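Local structure of sucrose 6(F)-phosphate phosphorylase (Thermoanaerobacterium thermosaccharolyticum DSM 571, 6S9V) at residues Gly267-Asp272 against Asn301-Leu306; Lys296-Asn301 against Phe384-Pro389. The protein is a bacterial sugar phosphorylase built on the closed eight-stranded beta/alpha barrel of the alpha-amylase family. All blocks are in the same frame, centred on the assembly; numbering follows the deposited sequence.

Contacts 1 and 2 follow one another round the wall of the barrel, their centres about 8 Å apart, and they share Asn301. Contact 1 joins the neighbouring parallel strands 269-271 and 302-304; contact 2 joins the loop leading into strand 302-304 to the turn leading into the last barrel strand, 388-392. A salt bridge of 2.8 Å from Arg298 NH2 to Asp272 OD2 ties the two together, and Phe303 CE2 packs against Ile388 CG2 at 3.7 Å. In contact 1 the side chain of Tyr271 lies about 4 Å from a bound sulfate ion, probably from the crystallisation liquor, which may mark a pocket.

Contact 1: Gly267-Asp272 against Asn301-Leu306; sequences GFLIYD and NQFTML
Tyr271 and Phe303 pair in parallel register, their side chains on the same face of the sheet, and two backbone bonds hold the pair: Phe303 N to Ile270 O (3.0 Å) and Asp272 N to Phe303 O (2.9 Å), the latter almost straight at 177°. Tyr271 CD1 lies 3.9 Å from Phe303 CB. The Met305 side chain runs at about a right angle to that of Tyr271; its CG sits between backbone N and carbonyl carbon, and a bend at chi3 (93°) brings CE to a tight 3.2 Å from Tyr271 CD1. Leu269 CD1 reaches the edge of the Phe303 ring at CE1. On the other face Gln302 slants past Ile270, its OE1 3.5 Å from Ile270 CD1 and 3.3 Å from Asp272 CB, while NE2 bonds to Pro299 O. Asp272 CG is anti to the backbone N, and the carboxylate plane lies 19° from the Gln302 amide. OD1 accepts from Tyr294 and from the backbone N of Ile274 and Leu275; OD2 meets Arg298. Water bridges Asp272 O to Met305 N. With this many donors around it, the buried carboxylate is probably stabilised as an anion.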
loop_
_atom_site.group_PDB
_atom_site.type_symbol
_atom_site.label_atom_id
_atom_site.label_comp_id
_atom_site.label_asym_id
_atom_site.label_seq_id
_atom_site.Cartn_x
_atom_site.Cartn_y
_atom_site.Cartn_z
ATOM N N GLY A 267 10.330 -13.496 7.971
ATOM C CA GLY A 267 9.983 -12.632 9.083
ATOM C C GLY A 267 9.698 -11.187 8.752
ATOM O O GLY A 267 9.740 -10.346 9.661
ATOM N N PHE A 268 9.429 -10.863 7.488
ATOM C CA PHE A 268 9.075 -9.512 7.075
ATOM C C PHE A 268 7.567 -9.373 6.902
ATOM O O PHE A 268 6.909 -10.263 6.353
ATOM C CB PHE A 268 9.776 -9.132 5.762
ATOM C CG PHE A 268 11.274 -9.050 5.879
ATOM C CD1 PHE A 268 11.887 -7.896 6.339
ATOM C CD2 PHE A 268 12.064 -10.124 5.520
ATOM C CE1 PHE A 268 13.265 -7.824 6.448
ATOM C CE2 PHE A 268 13.441 -10.057 5.627
ATOM C CZ PHE A 268 14.038 -8.903 6.095
ATOM N N LEU A 269 7.026 -8.253 7.372
ATOM C CA LEU A 269 5.630 -7.920 7.107
ATOM C C LEU A 269 5.439 -7.507 5.651
ATOM O O LEU A 269 6.249 -6.768 5.089
ATOM C CB LEU A 269 5.163 -6.789 8.026
ATOM C CG LEU A 269 5.134 -7.104 9.526
ATOM C CD1 LEU A 269 5.009 -5.844 10.360
ATOM C CD2 LEU A 269 3.966 -8.034 9.812
ATOM N N ILE A 270 4.354 -7.993 5.050
ATOM C CA ILE A 270 4.032 -7.716 3.656
ATOM C C ILE A 270 2.575 -7.289 3.537
ATOM O O ILE A 270 1.767 -7.452 4.452
ATOM C CB ILE A 270 4.286 -8.931 2.736
ATOM C CG1 ILE A 270 3.395 -10.108 3.150
ATOM C CG2 ILE A 270 5.763 -9.323 2.764
ATOM C CD1 ILE A 270 3.377 -11.253 2.152
ATOM N N TYR A 271 2.246 -6.769 2.355
ATOM C CA TYR A 271 0.871 -6.491 1.985
ATOM C C TYR A 271 0.265 -7.697 1.281
ATOM O O TYR A 271 0.923 -8.357 0.472
ATOM C CB TYR A 271 0.782 -5.297 1.041
ATOM C CG TYR A 271 0.942 -3.952 1.690
ATOM C CD1 TYR A 271 -0.097 -3.391 2.423
ATOM C CD2 TYR A 271 2.114 -3.228 1.544
ATOM C CE1 TYR A 271 0.036 -2.147 3.005
ATOM C CE2 TYR A 271 2.260 -1.987 2.125
ATOM C CZ TYR A 271 1.215 -1.449 2.852
ATOM O OH TYR A 271 1.351 -0.215 3.435
ATOM N N ASP A 272 -1.007 -7.945 1.546
ATOM C CA ASP A 272 -1.734 -8.989 0.832
ATOM C C ASP A 272 -2.216 -8.395 -0.490
ATOM O O ASP A 272 -3.279 -7.787 -0.566
ATOM C CB ASP A 272 -2.890 -9.513 1.671
ATOM C CG ASP A 272 -3.506 -10.771 1.081
ATOM O OD1 ASP A 272 -3.401 -10.954 -0.148
ATOM O OD2 ASP A 272 -4.072 -11.585 1.845
ATOM N N ASN A 301 0.636 -13.181 8.441
ATOM C CA ASN A 301 1.156 -11.896 8.919
ATOM C C ASN A 301 1.290 -10.931 7.739
ATOM O O ASN A 301 2.370 -10.565 7.273
ATOM C CB ASN A 301 2.446 -12.101 9.698
ATOM C CG ASN A 301 2.175 -12.657 11.098
ATOM O OD1 ASN A 301 1.809 -11.918 12.020
ATOM N ND2 ASN A 301 2.308 -13.966 11.246
ATOM N N GLN A 302 0.120 -10.528 7.259
ATOM C CA GLN A 302 -0.019 -9.599 6.151
ATOM C C GLN A 302 -0.977 -8.481 6.535
ATOM O O GLN A 302 -1.862 -8.655 7.376
ATOM C CB GLN A 302 -0.562 -10.286 4.905
ATOM C CG GLN A 302 0.167 -11.533 4.477
ATOM C CD GLN A 302 -0.238 -11.950 3.074
ATOM O OE1 GLN A 302 -0.112 -11.173 2.125
ATOM N NE2 GLN A 302 -0.753 -13.165 2.941
ATOM N N PHE A 303 -0.804 -7.330 5.894
ATOM C CA PHE A 303 -1.787 -6.259 5.959
ATOM C C PHE A 303 -2.748 -6.444 4.798
ATOM O O PHE A 303 -2.317 -6.470 3.639
ATOM C CB PHE A 303 -1.110 -4.899 5.898
ATOM C CG PHE A 303 -0.475 -4.492 7.189
ATOM C CD1 PHE A 303 0.673 -5.120 7.634
ATOM C CD2 PHE A 303 -1.028 -3.487 7.956
ATOM C CE1 PHE A 303 1.266 -4.742 8.825
ATOM C CE2 PHE A 303 -0.445 -3.105 9.147
ATOM C CZ PHE A 303 0.702 -3.735 9.586
ATOM N N THR A 304 -4.032 -6.615 5.108
ATOM C CA THR A 304 -5.021 -6.857 4.070
ATOM C C THR A 304 -5.689 -5.559 3.635
ATOM O O THR A 304 -5.726 -4.562 4.362
ATOM C CB THR A 304 -6.103 -7.837 4.527
ATOM O OG1 THR A 304 -6.882 -7.250 5.577
ATOM C CG2 THR A 304 -5.487 -9.140 5.002
ATOM N N MET A 305 -6.222 -5.591 2.420
ATOM C CA MET A 305 -6.893 -4.438 1.854
ATOM C C MET A 305 -7.802 -4.946 0.756
ATOM O O MET A 305 -7.635 -6.057 0.251
ATOM C CB MET A 305 -5.893 -3.428 1.297
ATOM C CG MET A 305 -5.222 -3.921 0.016
ATOM S SD MET A 305 -3.734 -3.007 -0.395
ATOM C CE MET A 305 -2.521 -4.049 0.404
ATOM N N LEU A 306 -8.787 -4.124 0.408
ATOM C CA LEU A 306 -9.454 -4.248 -0.878
ATOM C C LEU A 306 -8.932 -3.158 -1.808
ATOM O O LEU A 306 -8.260 -3.456 -2.798
ATOM C CB LEU A 306 -10.974 -4.169 -0.710
ATOM C CG LEU A 306 -11.615 -5.229 0.196
ATOM C CD1 LEU A 306 -13.116 -5.018 0.306
ATOM C CD2 LEU A 306 -11.330 -6.630 -0.297
HETATM O O HOH W 1 4.929 -11.522 7.493
HETATM O O HOH W 2 -5.553 -7.607 0.844
#

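Contact 2: Lys296-Asn301 against Phe384-Pro389; sequences KNRPIN and FTPGIP
Arg298 presents the end of its guanidinium to Pro386 O, and NH1 (2.9 Å) and NH2 (3.0 Å) both donate to that single oxygen. The oxygen lies near the guanidinium plane, but the two donors approach it differently: NH2 comes nearly along the C=O axis, whereas NH1 comes at a C=O...N angle of 131°. Both bonds are bent, as expected when two nitrogens share one acceptor. Thr385 CG2, anti to its backbone N, covers one face of the guanidinium, 3.3 Å above the plane and displaced toward the rim, while Thr385 OG1 turns to Ile381 O. A bend at chi3 (-90°) sets NE off the extended start of the arginine chain. NH2 also forms a salt bridge to Asp272, which would help fix the rotation of the group. Beyond this grip, Ile300 and Pro386 meet at about a right angle, Ile300 CB and CG2 each 3.8 Å from Pro386 CB. Gly387 CA, at a positive phi, makes a CA-H...O contact with Ile300 O at 3.5 Å. The contact thus joins the connections that enter two neighbouring barrel strands, 302-304 and 388-392, the seventh and eighth of the TIM barrel.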
loop_
_atom_site.group_PDB
_atom_site.type_symbol
_atom_site.label_atom_id
_atom_site.label_comp_id
_atom_site.label_asym_id
_atom_site.label_seq_id
_atom_site.Cartn_x
_atom_site.Cartn_y
_atom_site.Cartn_z
ATOM N N LYS A 296 -6.176 -21.123 2.497
ATOM C CA LYS A 296 -5.508 -22.319 2.993
ATOM C C LYS A 296 -4.012 -22.326 2.704
ATOM O O LYS A 296 -3.297 -23.163 3.258
ATOM C CB LYS A 296 -6.143 -23.568 2.363
ATOM C CG LYS A 296 -7.599 -23.810 2.758
ATOM C CD LYS A 296 -8.212 -25.001 2.003
ATOM C CE LYS A 296 -9.680 -25.215 2.383
ATOM N NZ LYS A 296 -10.297 -26.376 1.666
ATOM N N ASN A 297 -3.522 -21.406 1.869
ATOM C CA ASN A 297 -2.142 -21.424 1.404
ATOM C C ASN A 297 -1.604 -19.995 1.322
ATOM O O ASN A 297 -1.266 -19.483 0.258
ATOM C CB ASN A 297 -2.029 -22.095 0.036
ATOM C CG ASN A 297 -2.467 -23.540 0.051
ATOM O OD1 ASN A 297 -1.697 -24.426 0.414
ATOM N ND2 ASN A 297 -3.713 -23.790 -0.342
ATOM N N ARG A 298 -1.520 -19.332 2.473
ATOM C CA ARG A 298 -1.021 -17.963 2.516
ATOM C C ARG A 298 -0.468 -17.699 3.902
ATOM O O ARG A 298 -0.972 -18.258 4.880
ATOM C CB ARG A 298 -2.129 -16.948 2.184
ATOM C CG ARG A 298 -3.153 -16.742 3.289
ATOM C CD ARG A 298 -4.281 -15.819 2.858
ATOM N NE ARG A 298 -4.026 -14.401 3.124
ATOM C CZ ARG A 298 -4.130 -13.830 4.321
ATOM N NH1 ARG A 298 -4.443 -14.565 5.382
ATOM N NH2 ARG A 298 -3.895 -12.531 4.463
ATOM N N PRO A 299 0.562 -16.867 4.025
ATOM C CA PRO A 299 0.998 -16.453 5.365
ATOM C C PRO A 299 -0.055 -15.550 5.988
ATOM O O PRO A 299 -0.784 -14.834 5.296
ATOM C CB PRO A 299 2.308 -15.704 5.105
ATOM C CG PRO A 299 2.224 -15.255 3.672
ATOM C CD PRO A 299 1.376 -16.272 2.950
ATOM N N ILE A 300 -0.135 -15.580 7.316
ATOM C CA ILE A 300 -1.166 -14.785 7.972
ATOM C C ILE A 300 -0.676 -13.406 8.390
ATOM O O ILE A 300 -1.501 -12.536 8.699
ATOM C CB ILE A 300 -1.759 -15.505 9.197
ATOM C CG1 ILE A 300 -0.735 -15.627 10.320
ATOM C CG2 ILE A 300 -2.279 -16.881 8.796
ATOM C CD1 ILE A 300 -1.315 -16.240 11.583
ATOM N N ASN A 301 0.636 -13.181 8.441
ATOM C CA ASN A 301 1.156 -11.896 8.919
ATOM C C ASN A 301 1.290 -10.931 7.739
ATOM O O ASN A 301 2.370 -10.565 7.273
ATOM C CB ASN A 301 2.446 -12.101 9.698
ATOM C CG ASN A 301 2.175 -12.657 11.098
ATOM O OD1 ASN A 301 1.809 -11.918 12.020
ATOM N ND2 ASN A 301 2.308 -13.966 11.246
ATOM N N PHE A 384 -12.608 -11.086 7.985
ATOM C CA PHE A 384 -12.490 -12.445 8.497
ATOM C C PHE A 384 -11.217 -13.148 8.034
ATOM O O PHE A 384 -10.927 -14.244 8.516
ATOM C CB PHE A 384 -13.717 -13.285 8.094
ATOM C CG PHE A 384 -14.837 -13.208 9.094
ATOM C CD1 PHE A 384 -15.605 -12.058 9.208
ATOM C CD2 PHE A 384 -15.095 -14.264 9.942
ATOM C CE1 PHE A 384 -16.617 -11.976 10.145
ATOM C CE2 PHE A 384 -16.094 -14.185 10.889
ATOM C CZ PHE A 384 -16.859 -13.046 10.991
ATOM N N THR A 385 -10.475 -12.559 7.111
ATOM C CA THR A 385 -9.199 -13.120 6.655
ATOM C C THR A 385 -8.099 -12.766 7.647
ATOM O O THR A 385 -7.995 -11.604 8.051
ATOM C CB THR A 385 -8.840 -12.577 5.272
ATOM O OG1 THR A 385 -9.844 -12.975 4.332
ATOM C CG2 THR A 385 -7.477 -13.122 4.807
ATOM N N PRO A 386 -7.279 -13.731 8.071
ATOM C CA PRO A 386 -6.179 -13.403 8.989
ATOM C C PRO A 386 -5.279 -12.320 8.406
ATOM O O PRO A 386 -4.928 -12.340 7.223
ATOM C CB PRO A 386 -5.436 -14.734 9.146
ATOM C CG PRO A 386 -6.476 -15.780 8.891
ATOM C CD PRO A 386 -7.373 -15.182 7.817
ATOM N N GLY A 387 -4.901 -11.379 9.263
ATOM C CA GLY A 387 -4.108 -10.230 8.874
ATOM C C GLY A 387 -4.696 -8.946 9.450
ATOM O O GLY A 387 -5.809 -8.906 9.939
ATOM N N ILE A 388 -3.879 -7.897 9.349
ATOM C CA ILE A 388 -4.295 -6.580 9.854
ATOM C C ILE A 388 -5.094 -5.906 8.759
ATOM O O ILE A 388 -4.552 -5.618 7.684
ATOM C CB ILE A 388 -3.072 -5.728 10.246
ATOM C CG1 ILE A 388 -2.228 -6.457 11.288
ATOM C CG2 ILE A 388 -3.532 -4.356 10.733
ATOM C CD1 ILE A 388 -2.943 -6.696 12.591
ATOM N N PRO A 389 -6.390 -5.623 8.976
ATOM C CA PRO A 389 -7.227 -5.062 7.904
ATOM C C PRO A 389 -7.093 -3.548 7.790
ATOM O O PRO A 389 -7.151 -2.827 8.787
ATOM C CB PRO A 389 -8.650 -5.463 8.314
ATOM C CG PRO A 389 -8.580 -5.815 9.779
ATOM C CD PRO A 389 -7.140 -5.833 10.228
#